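PDB 5MMH: HTH-type transcriptional activator AmpR from Pseudomonas aeruginosa PAO1, which activates transcription of the beta-lactamase gene ampC by binding its promoter, and through its effector domain, the part described here, recognises cell-wall-derived muropeptides. Local coordinates for residues Arg200-Leu203 and Leu204-Ala208. Residues are numbered along the deposited sequence; the frame is centred on the assembly and turned at random.
Sequences RGWL and LEMAA
About two and a half turns of helix 194-215, the last helix of the LysR-type effector-binding domain, bring Trp202 and Met206, i and i+4, together in a Met-aromatic contact. Met206 CG lies over one face of the indole, 3.9 Å from the centroid of the six-membered ring of Trp202 and 25° off its normal, which makes a CH-pi contact. The sulfur follows at a slant: Met206 SD stands 4.6 Å from the centroid of the five-membered ring of Trp202. Met206 CG lies anti to the carbonyl carbon (chi1 -64°), over the ring, and the bend at chi2 (-56°) swings SD to the pyrrole side, near NE1. The main chain ties the same residues, Met206 N to Trp202 O at 3.1 Å, and the next pair by Ala207 N to Leu203 O at 2.8 Å. Further round the helix, Leu204 CD1 rests 4.0 Å from Arg200 CG, the two side chains running alongside each other. Leu203 and Ala207 meet strand 73-86, whereas Met206 packs on Trp26 and Arg30 of helix 20-37. Asp33 of that helix accepts a hydrogen bond from Trp202 NE1, so the indole is held by a hydrogen bond at NE1 as well as by dispersion across one face.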
ATOM      1  N   ARG A 200     -15.837 -19.129  -3.515  1.00 17.53           N
ATOM      2  CA  ARG A 200     -16.920 -18.318  -2.958  1.00 21.37           C
ATOM      3  C   ARG A 200     -17.517 -18.954  -1.698  1.00 19.27           C
ATOM      4  O   ARG A 200     -17.758 -18.267  -0.694  1.00 17.85           O
ATOM      5  CB  ARG A 200     -17.972 -18.113  -4.049  1.00 22.19           C
ATOM      6  CG  ARG A 200     -19.284 -17.483  -3.663  1.00 26.84           C
ATOM      7  CD  ARG A 200     -20.312 -17.827  -4.750  1.00 25.40           C
ATOM      8  NE  ARG A 200     -21.678 -17.664  -4.275  1.00 43.59           N
ATOM      9  CZ  ARG A 200     -22.627 -16.975  -4.906  1.00 54.87           C
ATOM     10  NH1 ARG A 200     -23.848 -16.881  -4.374  1.00 47.38           N
ATOM     11  NH2 ARG A 200     -22.362 -16.386  -6.070  1.00 53.25           N
ATOM     12  N   GLY A 201     -17.732 -20.266  -1.715  1.00 15.57           N
ATOM     13  CA  GLY A 201     -18.304 -20.913  -0.545  1.00 16.99           C
ATOM     14  C   GLY A 201     -17.409 -20.786   0.672  1.00 18.24           C
ATOM     15  O   GLY A 201     -17.854 -20.386   1.752  1.00 14.50           O
ATOM     16  N   TRP A 202     -16.122 -21.085   0.500  1.00 16.01           N
ATOM     17  CA  TRP A 202     -15.171 -20.939   1.596  1.00 17.14           C
ATOM     18  C   TRP A 202     -15.068 -19.490   2.062  1.00 19.58           C
ATOM     19  O   TRP A 202     -14.982 -19.221   3.269  1.00 17.68           O
ATOM     20  CB  TRP A 202     -13.802 -21.464   1.164  1.00 17.77           C
ATOM     21  CG  TRP A 202     -12.738 -21.165   2.150  1.00 24.86           C
ATOM     22  CD1 TRP A 202     -12.368 -21.937   3.211  1.00 21.60           C
ATOM     23  CD2 TRP A 202     -11.895 -20.013   2.178  1.00 19.65           C
ATOM     24  NE1 TRP A 202     -11.371 -21.331   3.904  1.00 19.91           N
ATOM     25  CE2 TRP A 202     -11.056 -20.146   3.294  1.00 20.61           C
ATOM     26  CE3 TRP A 202     -11.785 -18.870   1.377  1.00 14.78           C
ATOM     27  CZ2 TRP A 202     -10.091 -19.194   3.622  1.00 25.45           C
ATOM     28  CZ3 TRP A 202     -10.835 -17.927   1.700  1.00 18.26           C
ATOM     29  CH2 TRP A 202      -9.991 -18.096   2.809  1.00 22.69           C
ATOM     30  N   LEU A 203     -15.077 -18.535   1.130  1.00 15.01           N
ATOM     31  CA  LEU A 203     -14.899 -17.142   1.541  1.00 13.17           C
ATOM     32  C   LEU A 203     -16.115 -16.624   2.299  1.00 15.52           C
ATOM     33  O   LEU A 203     -15.972 -15.831   3.243  1.00 10.79           O
ATOM     34  CB  LEU A 203     -14.616 -16.259   0.332  1.00 14.47           C
ATOM     35  CG  LEU A 203     -14.444 -14.761   0.587  1.00 11.07           C
ATOM     36  CD1 LEU A 203     -13.161 -14.473   1.357  1.00 17.31           C
ATOM     37  CD2 LEU A 203     -14.469 -14.036  -0.747  1.00 11.39           C
ATOM     38  N   LEU A 204     -17.317 -17.053   1.898  1.00 15.06           N
ATOM     39  CA  LEU A 204     -18.533 -16.647   2.609  1.00 18.65           C
ATOM     40  C   LEU A 204     -18.577 -17.223   4.020  1.00 13.49           C
ATOM     41  O   LEU A 204     -19.000 -16.541   4.956  1.00 18.48           O
ATOM     42  CB  LEU A 204     -19.770 -17.073   1.822  1.00 11.46           C
ATOM     43  CG  LEU A 204     -19.987 -16.230   0.565  1.00 20.36           C
ATOM     44  CD1 LEU A 204     -21.189 -16.723  -0.245  1.00 21.93           C
ATOM     45  CD2 LEU A 204     -20.163 -14.759   0.931  1.00 16.50           C
ATOM     46  N   GLU A 205     -18.177 -18.481   4.186  1.00 17.55           N
ATOM     47  CA  GLU A 205     -18.063 -19.056   5.526  1.00 20.35           C
ATOM     48  C   GLU A 205     -17.133 -18.220   6.402  1.00 19.06           C
ATOM     49  O   GLU A 205     -17.496 -17.818   7.513  1.00 17.68           O
ATOM     50  CB  GLU A 205     -17.554 -20.486   5.424  1.00 22.37           C
ATOM     51  CG  GLU A 205     -17.449 -21.209   6.746  1.00 30.33           C
ATOM     52  CD  GLU A 205     -17.029 -22.653   6.553  1.00 48.24           C
ATOM     53  OE1 GLU A 205     -15.932 -23.032   7.028  1.00 54.27           O
ATOM     54  OE2 GLU A 205     -17.791 -23.401   5.895  1.00 53.02           O
ATOM     55  N   MET A 206     -15.922 -17.950   5.914  1.00 15.94           N
ATOM     56  CA  MET A 206     -14.980 -17.133   6.676  1.00 16.23           C
ATOM     57  C   MET A 206     -15.535 -15.735   6.929  1.00 11.89           C
ATOM     58  O   MET A 206     -15.324 -15.163   7.997  1.00 16.06           O
ATOM     59  CB  MET A 206     -13.636 -17.033   5.942  1.00 15.59           C
ATOM     60  CG  MET A 206     -12.875 -18.347   5.762  1.00 15.08           C
ATOM     61  SD  MET A 206     -12.501 -19.304   7.257  1.00 37.32           S
ATOM     62  CE  MET A 206     -11.391 -18.264   8.154  1.00 24.43           C
ATOM     63  N   ALA A 207     -16.236 -15.158   5.958  1.00 14.10           N
ATOM     64  CA  ALA A 207     -16.776 -13.825   6.180  1.00 14.03           C
ATOM     65  C   ALA A 207     -17.845 -13.845   7.269  1.00 14.58           C
ATOM     66  O   ALA A 207     -17.910 -12.924   8.092  1.00 15.43           O
ATOM     67  CB  ALA A 207     -17.329 -13.259   4.874  1.00  9.49           C
ATOM     68  N   ALA A 208     -18.672 -14.902   7.310  1.00 12.84           N
ATOM     69  CA  ALA A 208     -19.729 -14.971   8.313  1.00 14.95           C
ATOM     70  C   ALA A 208     -19.150 -15.023   9.717  1.00 13.57           C
ATOM     71  O   ALA A 208     -19.700 -14.422  10.639  1.00 11.90           O
ATOM     72  CB  ALA A 208     -20.630 -16.183   8.057  1.00 12.06           C
TER